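Local coordinates for paraflagellar rod component (Trypanosoma cruzi, PDB 6XYB), which is of unknown function but binds metal ions and belongs to a conserved kinetoplastid-specific family, probably serving in the paraflagellar rod, at residues C[23-26]-C[27-31]; C[78-81]-C[82-86]; C[87-91]-C[92-96]. All blocks are in the same frame, centred on the assembly; numbering follows the deposited sequence. Where two conformers were deposited one is given.

Interaction 1 of 3, residues C[23-26]-C[27-31]; sequences SALR and EETVK
The carbonyl oxygen of Arg-26, the N-cap residue of helix 27-36, is gripped by two backbone N-H groups of the first turn. The N-H of Thr-29 reaches Arg-26 O at 3.0 Å from above the carbonyl plane, with a bent N-H...O angle of 133°, whereas that of Val-30 comes in the carbonyl plane, longer at 3.3 Å but straighter at 160°. The side chain of Arg-26 folds back over the same turn. Its CG sits between the backbone N and the carbonyl carbon (chi1 75°), and the chain then runs extended across Glu-28 and Thr-29. Glu-28 CB lies over one face of the guanidinium, 3.7 Å from Arg-26 CZ, while Thr-29 OG1 lies at the edge in its plane. The carboxylate OE1 of Glu-28 is well out of that plane, so the two charges are merely neighbours. A water joins the two segments, accepting from Arg-26 N and donating to Thr-29 OG1 at 2.9 Å. Beside these polar groups, Leu-25 CD1 packs on Thr-29 CG2 at 3.7 Å, and Leu-25 CG meets Val-30 CG2 at 3.9 Å. Glu-91 completes the cluster with a salt bridge to Arg-26 and a probable hydrogen bond to Thr-29. Both polar ends thus converge on one carboxylate, which would probably favour its charged form and fix the start of the helix against the turn after helix 74-90.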
ATOM      1  N   SER C  23      -3.278  -7.244 -19.878  1.00 25.60           N
ATOM      2  CA  SER C  23      -3.658  -7.591 -21.280  1.00 32.12           C
ATOM      3  C   SER C  23      -3.485  -6.378 -22.194  1.00 37.01           C
ATOM      4  O   SER C  23      -3.095  -6.568 -23.374  1.00 44.08           O
ATOM      5  CB  SER C  23      -5.077  -8.133 -21.390  1.00 33.10           C
ATOM      6  OG  SER C  23      -6.018  -7.354 -20.647  1.00 40.46           O
ATOM      7  N   ALA C  24      -3.842  -5.193 -21.722  1.00 25.43           N
ATOM      8  CA  ALA C  24      -3.899  -3.949 -22.510  1.00 24.98           C
ATOM      9  C   ALA C  24      -2.599  -3.145 -22.482  1.00 25.39           C
ATOM     10  O   ALA C  24      -2.593  -2.019 -23.022  1.00 29.21           O
ATOM     11  CB  ALA C  24      -5.028  -3.110 -22.006  1.00 26.54           C
ATOM     12  N   LEU C  25      -1.523  -3.696 -21.948  1.00 26.77           N
ATOM     13  CA  LEU C  25      -0.198  -3.041 -21.967  1.00 24.87           C
ATOM     14  C   LEU C  25       0.352  -3.115 -23.399  1.00 27.46           C
ATOM     15  O   LEU C  25       0.550  -4.216 -23.899  1.00 28.17           O
ATOM     16  CB  LEU C  25       0.674  -3.763 -20.932  1.00 28.68           C
ATOM     17  CG  LEU C  25       2.113  -3.286 -20.837  1.00 26.71           C
ATOM     18  CD1 LEU C  25       2.183  -1.801 -20.508  1.00 28.27           C
ATOM     19  CD2 LEU C  25       2.909  -4.095 -19.811  1.00 28.84           C
ATOM     20  N   ARG C  26       0.610  -1.964 -24.027  1.00 22.77           N
ATOM     21  CA  ARG C  26       1.112  -1.947 -25.396  1.00 25.00           C
ATOM     22  C   ARG C  26       2.645  -1.941 -25.443  1.00 24.15           C
ATOM     23  O   ARG C  26       3.295  -1.450 -24.487  1.00 24.02           O
ATOM     24  CB  ARG C  26       0.479  -0.792 -26.173  1.00 26.48           C
ATOM     25  CG  ARG C  26       1.043   0.563 -25.826  1.00 25.98           C
ATOM     26  CD  ARG C  26       0.452   1.635 -26.657  1.00 27.39           C
ATOM     27  NE  ARG C  26       1.021   2.894 -26.210  1.00 29.85           N
ATOM     28  CZ  ARG C  26       1.147   3.977 -26.985  1.00 28.24           C
ATOM     29  NH1 ARG C  26       0.792   3.919 -28.249  1.00 28.95           N
ATOM     30  NH2 ARG C  26       1.641   5.099 -26.484  1.00 28.12           N
ATOM     31  N   GLU C  27       3.220  -2.444 -26.550  1.00 24.11           N
ATOM     32  CA  GLU C  27       4.701  -2.547 -26.621  1.00 26.90           C
ATOM     33  C   GLU C  27       5.305  -1.134 -26.548  1.00 23.65           C
ATOM     34  O   GLU C  27       6.433  -0.977 -26.053  1.00 25.61           O
ATOM     35  CB  GLU C  27       5.085  -3.387 -27.828  1.00 33.44           C
ATOM     36  CG  GLU C  27       6.485  -3.972 -27.644  1.00 53.57           C
ATOM     37  CD  GLU C  27       6.920  -5.084 -28.586  1.00 64.52           C
ATOM     38  OE1 GLU C  27       6.042  -5.645 -29.264  1.00 65.43           O
ATOM     39  OE2 GLU C  27       8.144  -5.392 -28.637  1.00 55.06           O
ATOM     40  N   GLU C  28       4.626  -0.144 -27.122  1.00 23.98           N
ATOM     41  CA  GLU C  28       5.154   1.242 -27.131  1.00 25.89           C
ATOM     42  C   GLU C  28       5.409   1.657 -25.668  1.00 25.84           C
ATOM     43  O   GLU C  28       6.360   2.407 -25.418  1.00 26.28           O
ATOM     44  CB  GLU C  28       4.198   2.125 -27.954  1.00 32.53           C
ATOM     45  CG  GLU C  28       4.073   1.753 -29.457  1.00 34.56           C
ATOM     46  CD  GLU C  28       3.119   0.609 -29.808  1.00 36.86           C
ATOM     47  OE1 GLU C  28       2.643  -0.099 -28.900  1.00 33.44           O
ATOM     48  OE2 GLU C  28       2.756   0.425 -30.981  1.00 37.94           O
ATOM     49  N   THR C  29       4.532   1.246 -24.722  1.00 19.71           N
ATOM     50  CA  THR C  29       4.651   1.671 -23.322  1.00 20.74           C
ATOM     51  C   THR C  29       5.852   0.963 -22.667  1.00 19.10           C
ATOM     52  O   THR C  29       6.611   1.598 -21.886  1.00 22.71           O
ATOM     53  CB  THR C  29       3.363   1.327 -22.578  1.00 19.93           C
ATOM     54  OG1 THR C  29       2.314   2.093 -23.154  1.00 21.80           O
ATOM     55  CG2 THR C  29       3.480   1.607 -21.103  1.00 22.61           C
ATOM     56  N   VAL C  30       6.010  -0.317 -23.001  1.00 19.41           N
ATOM     57  CA  VAL C  30       7.126  -1.140 -22.494  1.00 19.53           C
ATOM     58  C   VAL C  30       8.424  -0.443 -22.940  1.00 19.81           C
ATOM     59  O   VAL C  30       9.367  -0.317 -22.159  1.00 22.61           O
ATOM     60  CB  VAL C  30       6.962  -2.584 -22.982  1.00 19.61           C
ATOM     61  CG1 VAL C  30       8.178  -3.415 -22.594  1.00 25.27           C
ATOM     62  CG2 VAL C  30       5.656  -3.224 -22.449  1.00 23.13           C
ATOM     63  N   LYS C  31       8.496  -0.108 -24.217  1.00 23.26           N
ATOM     64  CA  LYS C  31       9.705   0.518 -24.822  1.00 24.74           C
ATOM     65  C   LYS C  31       9.996   1.862 -24.141  1.00 23.61           C
ATOM     66  O   LYS C  31      11.148   2.142 -23.854  1.00 27.92           O
ATOM     67  CB  LYS C  31       9.558   0.670 -26.334  1.00 27.13           C
ATOM     68  CG  LYS C  31       9.662  -0.642 -27.101  1.00 33.68           C
ATOM     69  CD  LYS C  31      10.856  -1.549 -26.758  1.00 40.15           C
ATOM     70  CE  LYS C  31      10.840  -2.868 -27.501  1.00 59.25           C
ATOM     71  NZ  LYS C  31      10.377  -2.680 -28.887  1.00 68.52           N
TER
HETATM   72  O   HOH W   1      -0.161   0.735 -22.393  1.00 24.45           O

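Interaction 2 of 3, residues C[78-81]-C[82-86]; sequences SAVF and LTIIE
With CG1 of Val-80 turned away from its backbone N (chi1 168°) and CG1 of Ile-84 turned away from its own carbonyl carbon (chi1 -64°), the two side chains run alongside each other in the same direction, one helical turn apart. Val-80 CG1 touches Ile-84 CD1 at 3.7 Å, and the Ile-84 chain also runs past the carbonyl of Val-80, its CG1 3.2 Å from Val-80 O. That oxygen receives the N-H of Ile-84 at 3.0 Å. In the conformer described, the hydroxyl OG1 of Thr-83 also turns back to Val-80 O at 3.3 Å, a long and doubtful bond that would reach the oxygen from the same face of its plane as the N-H. Where it forms, a hydroxyl bond of this kind to a carbonyl three residues earlier is a familiar way for threonine to satisfy its side chain within a helix. Helix 74-90 packs on the antiparallel sheet, and Phe-81 and Ile-84 supply part of that packing, Phe-81 against Ala-11 and Phe-13 and Ile-84 against Val-9 of strand 6-13. The remaining backbone ladder is regular: Leu-82 N donates to Ser-78 O at 2.9 Å with an angle of 171°, and Thr-83 N and Ile-85 N follow in step to Ala-79 O and Phe-81 O. Ile-85 lays its CD1 3.3 Å from Phe-81 O, shielding this carbonyl with hydrocarbon. Ser-78 instead sends its hydroxyl to Lys-112 of the second subunit, and Leu-82 and Ile-85 pack on Asn-6 of that subunit.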
ATOM      1  N   SER C  78      13.345   3.659  -4.620  1.00 20.12           N
ATOM      2  CA  SER C  78      12.382   4.777  -4.674  1.00 21.33           C
ATOM      3  C   SER C  78      12.421   5.369  -6.084  1.00 20.61           C
ATOM      4  O   SER C  78      11.386   5.696  -6.631  1.00 21.37           O
ATOM      5  CB  SER C  78      12.747   5.808  -3.615  1.00 19.44           C
ATOM      6  OG  SER C  78      12.634   5.288  -2.290  1.00 21.99           O
ATOM      7  N   ALA C  79      13.627   5.582  -6.611  1.00 19.83           N
ATOM      8  CA  ALA C  79      13.766   6.156  -7.958  1.00 21.06           C
ATOM      9  C   ALA C  79      13.128   5.249  -9.031  1.00 18.36           C
ATOM     10  O   ALA C  79      12.519   5.745  -9.952  1.00 20.90           O
ATOM     11  CB  ALA C  79      15.240   6.377  -8.262  1.00 22.14           C
ATOM     12  N   VAL C  80      13.333   3.969  -8.968  1.00 20.71           N
ATOM     13  CA  VAL C  80      12.721   3.034  -9.964  1.00 20.10           C
ATOM     14  C   VAL C  80      11.202   3.145  -9.866  1.00 19.15           C
ATOM     15  O   VAL C  80      10.485   3.241 -10.887  1.00 19.16           O
ATOM     16  CB  VAL C  80      13.152   1.594  -9.701  1.00 20.72           C
ATOM     17  CG1 VAL C  80      12.321   0.626 -10.513  1.00 24.34           C
ATOM     18  CG2 VAL C  80      14.645   1.409  -9.979  1.00 25.16           C
ATOM     19  N   PHE C  81      10.690   3.146  -8.660  1.00 18.07           N
ATOM     20  CA  PHE C  81       9.201   3.211  -8.532  1.00 17.77           C
ATOM     21  C   PHE C  81       8.705   4.534  -9.122  1.00 17.86           C
ATOM     22  O   PHE C  81       7.682   4.526  -9.852  1.00 17.43           O
ATOM     23  CB  PHE C  81       8.740   3.176  -7.075  1.00 17.43           C
ATOM     24  CG  PHE C  81       9.151   1.924  -6.341  1.00 18.51           C
ATOM     25  CD1 PHE C  81       9.223   0.707  -6.984  1.00 21.57           C
ATOM     26  CD2 PHE C  81       9.423   1.952  -4.980  1.00 21.04           C
ATOM     27  CE1 PHE C  81       9.594  -0.432  -6.277  1.00 22.13           C
ATOM     28  CE2 PHE C  81       9.769   0.812  -4.279  1.00 22.57           C
ATOM     29  CZ  PHE C  81       9.923  -0.373  -4.946  1.00 21.82           C
ATOM     30  N   LEU C  82       9.331   5.676  -8.744  1.00 18.76           N
ATOM     31  CA  LEU C  82       8.871   6.972  -9.299  1.00 21.49           C
ATOM     32  C   LEU C  82       8.903   6.991 -10.831  1.00 21.92           C
ATOM     33  O   LEU C  82       7.980   7.523 -11.485  1.00 22.24           O
ATOM     34  CB  LEU C  82       9.711   8.142  -8.760  1.00 25.34           C
ATOM     35  CG  LEU C  82       9.041   8.997  -7.709  1.00 31.59           C
ATOM     36  CD1 LEU C  82       9.807  10.300  -7.529  1.00 29.19           C
ATOM     37  CD2 LEU C  82       7.568   9.249  -7.986  1.00 26.34           C
ATOM     38  N   THR C  83       9.974   6.472 -11.425  1.00 21.84           N
ATOM     39  CA  THR C  83      10.107   6.559 -12.906  0.50 22.67           C
ATOM     40  C   THR C  83       9.034   5.660 -13.558  1.00 19.51           C
ATOM     41  O   THR C  83       8.476   6.065 -14.557  1.00 22.84           O
ATOM     42  CB  THR C  83      11.531   6.303 -13.439  0.50 26.83           C
ATOM     43  OG1 THR C  83      11.896   4.923 -13.322  0.50 30.06           O
ATOM     44  CG2 THR C  83      12.599   7.154 -12.782  0.50 30.87           C
ATOM     45  N   ILE C  84       8.731   4.499 -12.968  1.00 18.84           N
ATOM     46  CA  ILE C  84       7.632   3.630 -13.479  1.00 19.21           C
ATOM     47  C   ILE C  84       6.318   4.409 -13.390  1.00 18.12           C
ATOM     48  O   ILE C  84       5.534   4.384 -14.342  1.00 19.71           O
ATOM     49  CB  ILE C  84       7.573   2.276 -12.745  1.00 19.38           C
ATOM     50  CG1 ILE C  84       8.847   1.448 -12.987  1.00 21.78           C
ATOM     51  CG2 ILE C  84       6.245   1.556 -13.048  1.00 18.62           C
ATOM     52  CD1 ILE C  84       8.967   0.286 -12.038  1.00 22.82           C
ATOM     53  N   ILE C  85       6.054   4.990 -12.226  1.00 17.23           N
ATOM     54  CA  ILE C  85       4.732   5.677 -12.044  1.00 18.27           C
ATOM     55  C   ILE C  85       4.642   6.829 -13.053  1.00 18.08           C
ATOM     56  O   ILE C  85       3.608   7.024 -13.668  1.00 19.50           O
ATOM     57  CB  ILE C  85       4.562   6.175 -10.609  1.00 17.59           C
ATOM     58  CG1 ILE C  85       4.490   4.974  -9.651  1.00 16.50           C
ATOM     59  CG2 ILE C  85       3.387   7.148 -10.479  1.00 19.41           C
ATOM     60  CD1 ILE C  85       4.853   5.291  -8.231  1.00 16.36           C
ATOM     61  N   GLU C  86       5.682   7.630 -13.143  1.00 19.70           N
ATOM     62  CA  GLU C  86       5.697   8.823 -14.014  1.00 21.01           C
ATOM     63  C   GLU C  86       5.522   8.392 -15.475  1.00 23.62           C
ATOM     64  O   GLU C  86       4.697   8.946 -16.224  1.00 23.29           O
ATOM     65  CB  GLU C  86       7.001   9.611 -13.788  1.00 25.11           C
ATOM     66  CG  GLU C  86       6.928  10.424 -12.531  1.00 32.31           C
ATOM     67  CD  GLU C  86       7.972  11.488 -12.396  1.00 42.60           C
ATOM     68  OE1 GLU C  86       8.964  11.401 -13.169  1.00 52.22           O
ATOM     69  OE2 GLU C  86       7.739  12.420 -11.558  1.00 42.63           O
TER

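Interaction 3 of 3, residues C[87-91]-C[92-96]; sequences GLEGE and GWNLR. With K (potassium ion), chain F.
Leu-88 and Trp-93 meet obliquely where helix 74-90 gives way to strand 93-103. The branch CD2 of Leu-88 reaches CD1 of the Trp-93 indole at 3.9 Å, while the CB atoms of the two residues are also 3.9 Å apart, so the contact runs from the root of both side chains to the five-membered ring. The CG of Leu-88 is turned away from its carbonyl carbon (chi1 -71°), a torsion that carries CD2 to the indole. Leu-7 and Phe-115 give the pair apolar cover, each touching both Leu-88 and Trp-93. Arg-117 adds a cation-pi contact with the indole. In the conformer of Asn-94 described, Glu-89 and Asn-94 pass each other obliquely, their carboxylate and amide planes nearly perpendicular at 84°, and CG of Glu-89 is 4.1 Å from ND2 of Asn-94. The acid group of Glu-89 is taken up by the second subunit, OE1 bonding to ND2 of its Asn-6. The backbone closes the turn between these side-chain pairs. Trp-93 N donates to Leu-88 O at 2.9 Å and Gly-92 N to Glu-89 O at 3.0 Å, each donor standing above the carbonyl plane of its acceptor. The CA of Glu-89 makes a further C-H...O contact with Trp-93 O at 3.2 Å. Along the strand Arg-96 O binds a potassium ion at 2.7 Å, an ion also held by Arg-96 O of the other three subunits. The paired backbone bonds and the positive phi of Gly-92 define a Schellman motif, the classic helix C-terminal motif, whose C-prime residue is often glycine, here leading into a strand outermost in the sheet of this chain.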
ATOM      1  N   GLY C  87       6.215   7.355 -15.844  1.00 20.80           N
ATOM      2  CA  GLY C  87       6.152   6.909 -17.235  1.00 20.51           C
ATOM      3  C   GLY C  87       4.782   6.369 -17.613  1.00 20.06           C
ATOM      4  O   GLY C  87       4.232   6.681 -18.678  1.00 23.24           O
ATOM      5  N   LEU C  88       4.214   5.552 -16.731  1.00 19.12           N
ATOM      6  CA  LEU C  88       2.865   5.015 -16.950  1.00 19.37           C
ATOM      7  C   LEU C  88       1.826   6.129 -16.892  1.00 17.40           C
ATOM      8  O   LEU C  88       0.829   6.006 -17.664  1.00 20.36           O
ATOM      9  CB  LEU C  88       2.616   3.888 -15.972  1.00 19.19           C
ATOM     10  CG  LEU C  88       3.391   2.613 -16.249  1.00 17.99           C
ATOM     11  CD1 LEU C  88       3.213   1.638 -15.082  1.00 16.94           C
ATOM     12  CD2 LEU C  88       2.914   2.003 -17.538  1.00 17.18           C
ATOM     13  N   GLU C  89       2.006   7.166 -16.064  1.00 19.84           N
ATOM     14  CA  GLU C  89       0.977   8.229 -15.960  1.00 22.33           C
ATOM     15  C   GLU C  89       0.890   8.877 -17.355  1.00 25.50           C
ATOM     16  O   GLU C  89      -0.237   9.073 -17.845  1.00 26.78           O
ATOM     17  CB  GLU C  89       1.267   9.196 -14.810  1.00 26.69           C
ATOM     18  CG  GLU C  89       0.069  10.082 -14.492  1.00 31.08           C
ATOM     19  CD  GLU C  89       0.219  11.204 -13.478  1.00 40.34           C
ATOM     20  OE1 GLU C  89       1.366  11.524 -13.013  1.00 41.29           O
ATOM     21  OE2 GLU C  89      -0.850  11.750 -13.126  1.00 41.67           O
ATOM     22  N   GLY C  90       2.031   9.148 -17.996  1.00 22.80           N
ATOM     23  CA  GLY C  90       2.051   9.797 -19.326  1.00 23.48           C
ATOM     24  C   GLY C  90       1.384   8.936 -20.388  1.00 25.69           C
ATOM     25  O   GLY C  90       0.883   9.505 -21.382  1.00 34.89           O
ATOM     26  N   GLU C  91       1.381   7.610 -20.187  1.00 26.28           N
ATOM     27  CA  GLU C  91       0.769   6.609 -21.093  1.00 25.82           C
ATOM     28  C   GLU C  91      -0.687   6.295 -20.721  1.00 25.18           C
ATOM     29  O   GLU C  91      -1.206   5.386 -21.331  1.00 26.12           O
ATOM     30  CB  GLU C  91       1.631   5.342 -21.039  1.00 27.51           C
ATOM     31  CG  GLU C  91       2.970   5.566 -21.716  1.00 26.32           C
ATOM     32  CD  GLU C  91       2.891   5.603 -23.247  1.00 30.36           C
ATOM     33  OE1 GLU C  91       2.498   4.577 -23.899  1.00 29.14           O
ATOM     34  OE2 GLU C  91       3.225   6.653 -23.789  1.00 39.63           O
ATOM     35  N   GLY C  92      -1.288   7.016 -19.773  1.00 23.27           N
ATOM     36  CA  GLY C  92      -2.719   6.950 -19.460  1.00 26.90           C
ATOM     37  C   GLY C  92      -3.019   5.931 -18.382  1.00 23.15           C
ATOM     38  O   GLY C  92      -4.183   5.533 -18.259  1.00 26.16           O
ATOM     39  N   TRP C  93      -2.013   5.539 -17.605  1.00 21.54           N
ATOM     40  CA  TRP C  93      -2.172   4.556 -16.509  1.00 22.68           C
ATOM     41  C   TRP C  93      -1.972   5.283 -15.163  1.00 19.77           C
ATOM     42  O   TRP C  93      -0.839   5.766 -14.887  1.00 24.31           O
ATOM     43  CB  TRP C  93      -1.175   3.423 -16.639  1.00 19.45           C
ATOM     44  CG  TRP C  93      -1.395   2.503 -17.805  1.00 18.14           C
ATOM     45  CD1 TRP C  93      -0.658   2.456 -18.950  1.00 17.20           C
ATOM     46  CD2 TRP C  93      -2.406   1.495 -17.949  1.00 15.70           C
ATOM     47  NE1 TRP C  93      -1.162   1.483 -19.813  1.00 20.37           N
ATOM     48  CE2 TRP C  93      -2.220   0.853 -19.190  1.00 18.76           C
ATOM     49  CE3 TRP C  93      -3.399   1.043 -17.072  1.00 20.34           C
ATOM     50  CZ2 TRP C  93      -3.055  -0.175 -19.623  1.00 18.88           C
ATOM     51  CZ3 TRP C  93      -4.246   0.053 -17.518  1.00 16.94           C
ATOM     52  CH2 TRP C  93      -4.031  -0.581 -18.728  1.00 19.57           C
ATOM     53  N   ASN C  94      -3.017   5.211 -14.349  1.00 20.87           N
ATOM     54  CA  ASN C  94      -3.136   5.991 -13.099  0.50 21.17           C
ATOM     55  C   ASN C  94      -2.871   5.047 -11.912  1.00 16.63           C
ATOM     56  O   ASN C  94      -3.415   3.969 -11.876  1.00 16.84           O
ATOM     57  CB  ASN C  94      -4.489   6.688 -12.958  0.50 23.18           C
ATOM     58  CG  ASN C  94      -4.741   7.698 -14.061  0.50 18.81           C
ATOM     59  OD1 ASN C  94      -5.721   7.605 -14.786  0.50 35.08           O
ATOM     60  ND2 ASN C  94      -3.796   8.586 -14.292  0.50 21.29           N
ATOM     61  N   LEU C  95      -2.007   5.473 -11.005  1.00 16.72           N
ATOM     62  CA  LEU C  95      -1.644   4.638  -9.827  1.00 14.50           C
ATOM     63  C   LEU C  95      -2.805   4.614  -8.863  1.00 15.15           C
ATOM     64  O   LEU C  95      -3.311   5.708  -8.513  1.00 17.61           O
ATOM     65  CB  LEU C  95      -0.429   5.217  -9.143  1.00 14.59           C
ATOM     66  CG  LEU C  95       0.030   4.485  -7.876  1.00 13.28           C
ATOM     67  CD1 LEU C  95       0.519   3.102  -8.182  1.00 14.54           C
ATOM     68  CD2 LEU C  95       1.093   5.321  -7.176  1.00 15.02           C
ATOM     69  N   ARG C  96      -3.217   3.403  -8.490  1.00 13.32           N
ATOM     70  CA  ARG C  96      -4.352   3.210  -7.592  1.00 14.78           C
ATOM     71  C   ARG C  96      -3.926   2.649  -6.236  1.00 11.97           C
ATOM     72  O   ARG C  96      -4.558   3.010  -5.229  1.00 13.59           O
ATOM     73  CB  ARG C  96      -5.392   2.286  -8.217  1.00 17.73           C
ATOM     74  CG  ARG C  96      -5.945   2.845  -9.521  1.00 24.44           C
ATOM     75  CD  ARG C  96      -6.728   4.130  -9.380  1.00 29.64           C
ATOM     76  NE  ARG C  96      -7.879   3.609  -8.724  1.00 27.22           N
ATOM     77  CZ  ARG C  96      -9.047   3.295  -9.271  1.00 29.64           C
ATOM     78  NH1 ARG C  96      -9.331   3.533 -10.543  1.00 29.97           N
ATOM     79  NH2 ARG C  96      -9.934   2.700  -8.495  1.00 30.83           N
TER
HETATM   80  K     K F 202      -4.790   4.567  -3.076  1.00 13.07           K
HETATM   81  O   HOH W   2      -4.543   6.531  -5.777  1.00 35.06           O

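Interaction 2 is the buried member of the set, a mid-helix stretch of 74-90 whose chemistry is hydrocarbon packing over a regular backbone ladder. Interactions 1 and 3 are partly buried and lie at helix boundaries, one at the start of 27-36 and one at the end of 74-90, where capping replaces the ladder. Those two meet directly: the carboxylate of Glu-91 is their polar joint, and Thr-29 CG2 packs on Leu-88 CD2, tying the helices together. Interactions 2 and 3 share helix 74-90 and touch through Ile-85 CD1 and Leu-95 CD2; both also face the second subunit. Interactions 1 and 2, with centres about 17 Å apart, do not touch.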